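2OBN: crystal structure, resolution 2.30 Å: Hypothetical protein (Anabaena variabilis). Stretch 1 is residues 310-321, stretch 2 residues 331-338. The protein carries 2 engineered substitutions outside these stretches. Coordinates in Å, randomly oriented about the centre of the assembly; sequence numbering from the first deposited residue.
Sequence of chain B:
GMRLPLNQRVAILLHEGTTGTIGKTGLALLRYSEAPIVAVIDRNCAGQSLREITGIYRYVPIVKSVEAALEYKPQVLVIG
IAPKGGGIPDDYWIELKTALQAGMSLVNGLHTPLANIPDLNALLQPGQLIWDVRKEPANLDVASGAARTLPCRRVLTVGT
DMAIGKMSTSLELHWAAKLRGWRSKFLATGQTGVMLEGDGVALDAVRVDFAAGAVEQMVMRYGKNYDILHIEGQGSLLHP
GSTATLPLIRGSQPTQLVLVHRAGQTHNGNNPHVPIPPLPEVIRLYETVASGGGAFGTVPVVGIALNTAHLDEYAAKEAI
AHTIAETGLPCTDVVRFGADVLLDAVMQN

Stretch 1, residues 310-321: HLDEYAAKEAIA
Stretch 2 331-338: CTDVVRFG

This is a small contact, 417 Å² over both sides, in which one face of a helix packs on a short strand and the weakly bonded helical turn after it, with an arginine whose NH1 and NH2 both bond one carbonyl just before the helix and apolar packing further along. H310 to D312 are loop or turn; H310 is at -77/-8, while L311 and D312 are extended (phi/psi -104/159 and -74/165). The helix runs from E313 through A321 and beyond, near -60/-45. D312 caps it: chi1 is 64° (p), and OD1 accepts from A315 N at 2.6 Å.

In stretch 2, C331 and T332 form a strand (-161/140, -163/171). D333 (-93/107, chi1 t) is the N-cap of a weakly bonded helix, about 334-337 (-70/-27, -74/-46, -77/-42, -118/-1). Its OD1 accepts from R336 N at 3.1 Å and weakly from V335 N at 3.2 Å. G338 has positive phi (103/156).

The two stretches run in opposite directions: CA of I320 lies 5.8 Å from CA of T332, and CA of E313 lies 9.1 Å from CA of R336. A316, I320, C331, R336 and F337 point toward the other stretch, T332 away. R336 spans the wider end, extended, with chi1 to chi3 t. NH1 and NH2 each donate to L311 O at 3.0 Å, near the guanidinium plane. A316 CB covers one face, 3.5 Å from R336 NH1. E313 N is 3.2 Å from R336 NH2, but both are donors and no bond forms.

F337 (chi1 -55°, chi2 -71°) sits among E313 (t, t), A316, K317 (m, t, t, t) and I320 (m, t). A316 and I320, four residues apart, share one side of the helix and meet its ring: A316 CB is 4.1 Å from F337 CZ, I320 CD1 3.6 Å from F337 CE2. I320 CG2 lies 3.1 Å from C331 O.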

# COMPACT_ATOMS: atom_id res chain seq x y z
N HIS B 310 27.60 -13.52 -5.54
CA HIS B 310 28.18 -13.53 -6.87
C HIS B 310 29.71 -13.34 -6.91
O HIS B 310 30.33 -13.47 -7.97
CB HIS B 310 27.51 -12.44 -7.73
CG HIS B 310 27.68 -11.05 -7.19
ND1 HIS B 310 27.01 -10.60 -6.07
CD2 HIS B 310 28.41 -10.00 -7.64
CE1 HIS B 310 27.33 -9.34 -5.84
NE2 HIS B 310 28.18 -8.95 -6.78
N LEU B 311 30.32 -13.03 -5.76
CA LEU B 311 31.75 -12.74 -5.66
C LEU B 311 32.55 -13.88 -5.06
O LEU B 311 31.99 -14.73 -4.39
CB LEU B 311 31.95 -11.52 -4.76
CG LEU B 311 31.30 -10.22 -5.22
CD1 LEU B 311 31.47 -9.14 -4.16
CD2 LEU B 311 31.88 -9.78 -6.57
N ASP B 312 33.85 -13.90 -5.34
CA ASP B 312 34.76 -14.86 -4.68
C ASP B 312 34.93 -14.37 -3.23
O ASP B 312 34.57 -13.22 -2.91
CB ASP B 312 36.10 -15.03 -5.45
CG ASP B 312 36.94 -13.76 -5.49
OD1 ASP B 312 37.01 -13.02 -4.49
OD2 ASP B 312 37.59 -13.52 -6.52
N GLU B 313 35.45 -15.21 -2.35
CA GLU B 313 35.57 -14.88 -0.91
C GLU B 313 36.41 -13.64 -0.64
O GLU B 313 36.10 -12.83 0.24
CB GLU B 313 36.15 -16.06 -0.11
CG GLU B 313 35.89 -15.96 1.41
CD GLU B 313 36.49 -17.12 2.21
OE1 GLU B 313 37.41 -17.81 1.71
OE2 GLU B 313 36.07 -17.35 3.36
N TYR B 314 37.49 -13.50 -1.40
CA TYR B 314 38.42 -12.38 -1.28
C TYR B 314 37.75 -11.07 -1.67
O TYR B 314 37.93 -10.05 -1.00
CB TYR B 314 39.64 -12.63 -2.18
CG TYR B 314 40.77 -11.64 -2.04
CD1 TYR B 314 40.78 -10.46 -2.77
CD2 TYR B 314 41.85 -11.91 -1.21
CE1 TYR B 314 41.82 -9.55 -2.67
CE2 TYR B 314 42.92 -11.01 -1.09
CZ TYR B 314 42.89 -9.83 -1.83
OH TYR B 314 43.94 -8.92 -1.74
N ALA B 315 36.97 -11.11 -2.74
CA ALA B 315 36.24 -9.94 -3.21
C ALA B 315 35.10 -9.60 -2.26
O ALA B 315 34.80 -8.42 -2.05
CB ALA B 315 35.72 -10.19 -4.63
N ALA B 316 34.46 -10.64 -1.72
CA ALA B 316 33.35 -10.46 -0.76
C ALA B 316 33.82 -9.70 0.45
O ALA B 316 33.16 -8.78 0.91
CB ALA B 316 32.78 -11.81 -0.33
N LYS B 317 34.98 -10.11 0.97
CA LYS B 317 35.58 -9.46 2.12
C LYS B 317 35.97 -8.01 1.81
O LYS B 317 35.73 -7.13 2.61
CB LYS B 317 36.75 -10.29 2.66
CG LYS B 317 36.28 -11.57 3.36
CD LYS B 317 37.45 -12.41 3.84
CE LYS B 317 36.98 -13.68 4.56
NZ LYS B 317 38.16 -14.52 4.98
N GLU B 318 36.54 -7.77 0.62
CA GLU B 318 36.85 -6.40 0.21
C GLU B 318 35.57 -5.55 0.12
O GLU B 318 35.54 -4.41 0.58
CB GLU B 318 37.57 -6.35 -1.13
CG GLU B 318 39.02 -6.68 -1.03
CD GLU B 318 39.79 -6.42 -2.32
OE1 GLU B 318 39.17 -6.38 -3.42
OE2 GLU B 318 41.03 -6.26 -2.23
N ALA B 319 34.53 -6.12 -0.48
CA ALA B 319 33.26 -5.40 -0.62
C ALA B 319 32.71 -5.01 0.77
O ALA B 319 32.25 -3.89 0.97
CB ALA B 319 32.27 -6.22 -1.41
N ILE B 320 32.79 -5.94 1.72
CA ILE B 320 32.38 -5.69 3.09
C ILE B 320 33.21 -4.56 3.70
O ILE B 320 32.66 -3.65 4.31
CB ILE B 320 32.51 -6.96 3.95
CG1 ILE B 320 31.44 -7.96 3.54
CG2 ILE B 320 32.34 -6.61 5.43
CD1 ILE B 320 31.58 -9.34 4.16
N ALA B 321 34.53 -4.63 3.53
CA ALA B 321 35.43 -3.60 4.03
C ALA B 321 35.11 -2.23 3.43
O ALA B 321 35.12 -1.22 4.14
CB ALA B 321 36.90 -3.98 3.75
N CYS B 331 28.99 -4.32 9.10
CA CYS B 331 28.56 -4.95 7.86
C CYS B 331 29.16 -6.30 7.61
O CYS B 331 30.34 -6.53 7.86
CB CYS B 331 28.91 -4.07 6.66
SG CYS B 331 28.67 -4.88 5.02
N THR B 332 28.33 -7.20 7.10
CA THR B 332 28.79 -8.50 6.66
C THR B 332 27.74 -9.13 5.76
O THR B 332 26.63 -8.61 5.63
CB THR B 332 29.08 -9.47 7.84
OG1 THR B 332 29.77 -10.64 7.34
CG2 THR B 332 27.79 -9.90 8.53
N ASP B 333 28.11 -10.24 5.14
CA ASP B 333 27.18 -11.09 4.40
C ASP B 333 26.77 -12.12 5.46
O ASP B 333 27.57 -13.00 5.83
CB ASP B 333 27.88 -11.73 3.20
CG ASP B 333 26.93 -12.55 2.35
OD1 ASP B 333 25.95 -13.07 2.91
OD2 ASP B 333 27.17 -12.67 1.14
N VAL B 334 25.55 -12.01 5.97
CA VAL B 334 25.10 -12.88 7.07
C VAL B 334 24.88 -14.35 6.68
O VAL B 334 24.98 -15.25 7.53
CB VAL B 334 23.82 -12.33 7.77
CG1 VAL B 334 24.06 -10.89 8.21
CG2 VAL B 334 22.59 -12.42 6.88
N VAL B 335 24.59 -14.58 5.41
CA VAL B 335 24.40 -15.92 4.88
C VAL B 335 25.77 -16.57 4.77
O VAL B 335 25.99 -17.70 5.21
CB VAL B 335 23.71 -15.86 3.49
CG1 VAL B 335 23.72 -17.22 2.79
CG2 VAL B 335 22.29 -15.33 3.63
N ARG B 336 26.70 -15.81 4.21
CA ARG B 336 28.05 -16.29 3.94
C ARG B 336 28.98 -16.39 5.14
O ARG B 336 29.74 -17.37 5.25
CB ARG B 336 28.67 -15.38 2.89
CG ARG B 336 29.95 -15.86 2.29
CD ARG B 336 30.21 -15.11 1.00
NE ARG B 336 31.20 -15.78 0.18
CZ ARG B 336 31.49 -15.44 -1.07
NH1 ARG B 336 30.87 -14.42 -1.67
NH2 ARG B 336 32.41 -16.14 -1.72
N PHE B 337 28.95 -15.39 6.01
CA PHE B 337 29.87 -15.34 7.15
C PHE B 337 29.24 -15.37 8.54
O PHE B 337 29.96 -15.35 9.53
CB PHE B 337 30.74 -14.09 7.03
CG PHE B 337 31.48 -13.99 5.73
CD1 PHE B 337 32.54 -14.85 5.45
CD2 PHE B 337 31.15 -13.01 4.80
CE1 PHE B 337 33.24 -14.75 4.25
CE2 PHE B 337 31.86 -12.90 3.59
CZ PHE B 337 32.90 -13.77 3.32
N GLY B 338 27.91 -15.43 8.63
CA GLY B 338 27.22 -15.44 9.92
C GLY B 338 26.59 -14.09 10.25
O GLY B 338 27.04 -13.05 9.79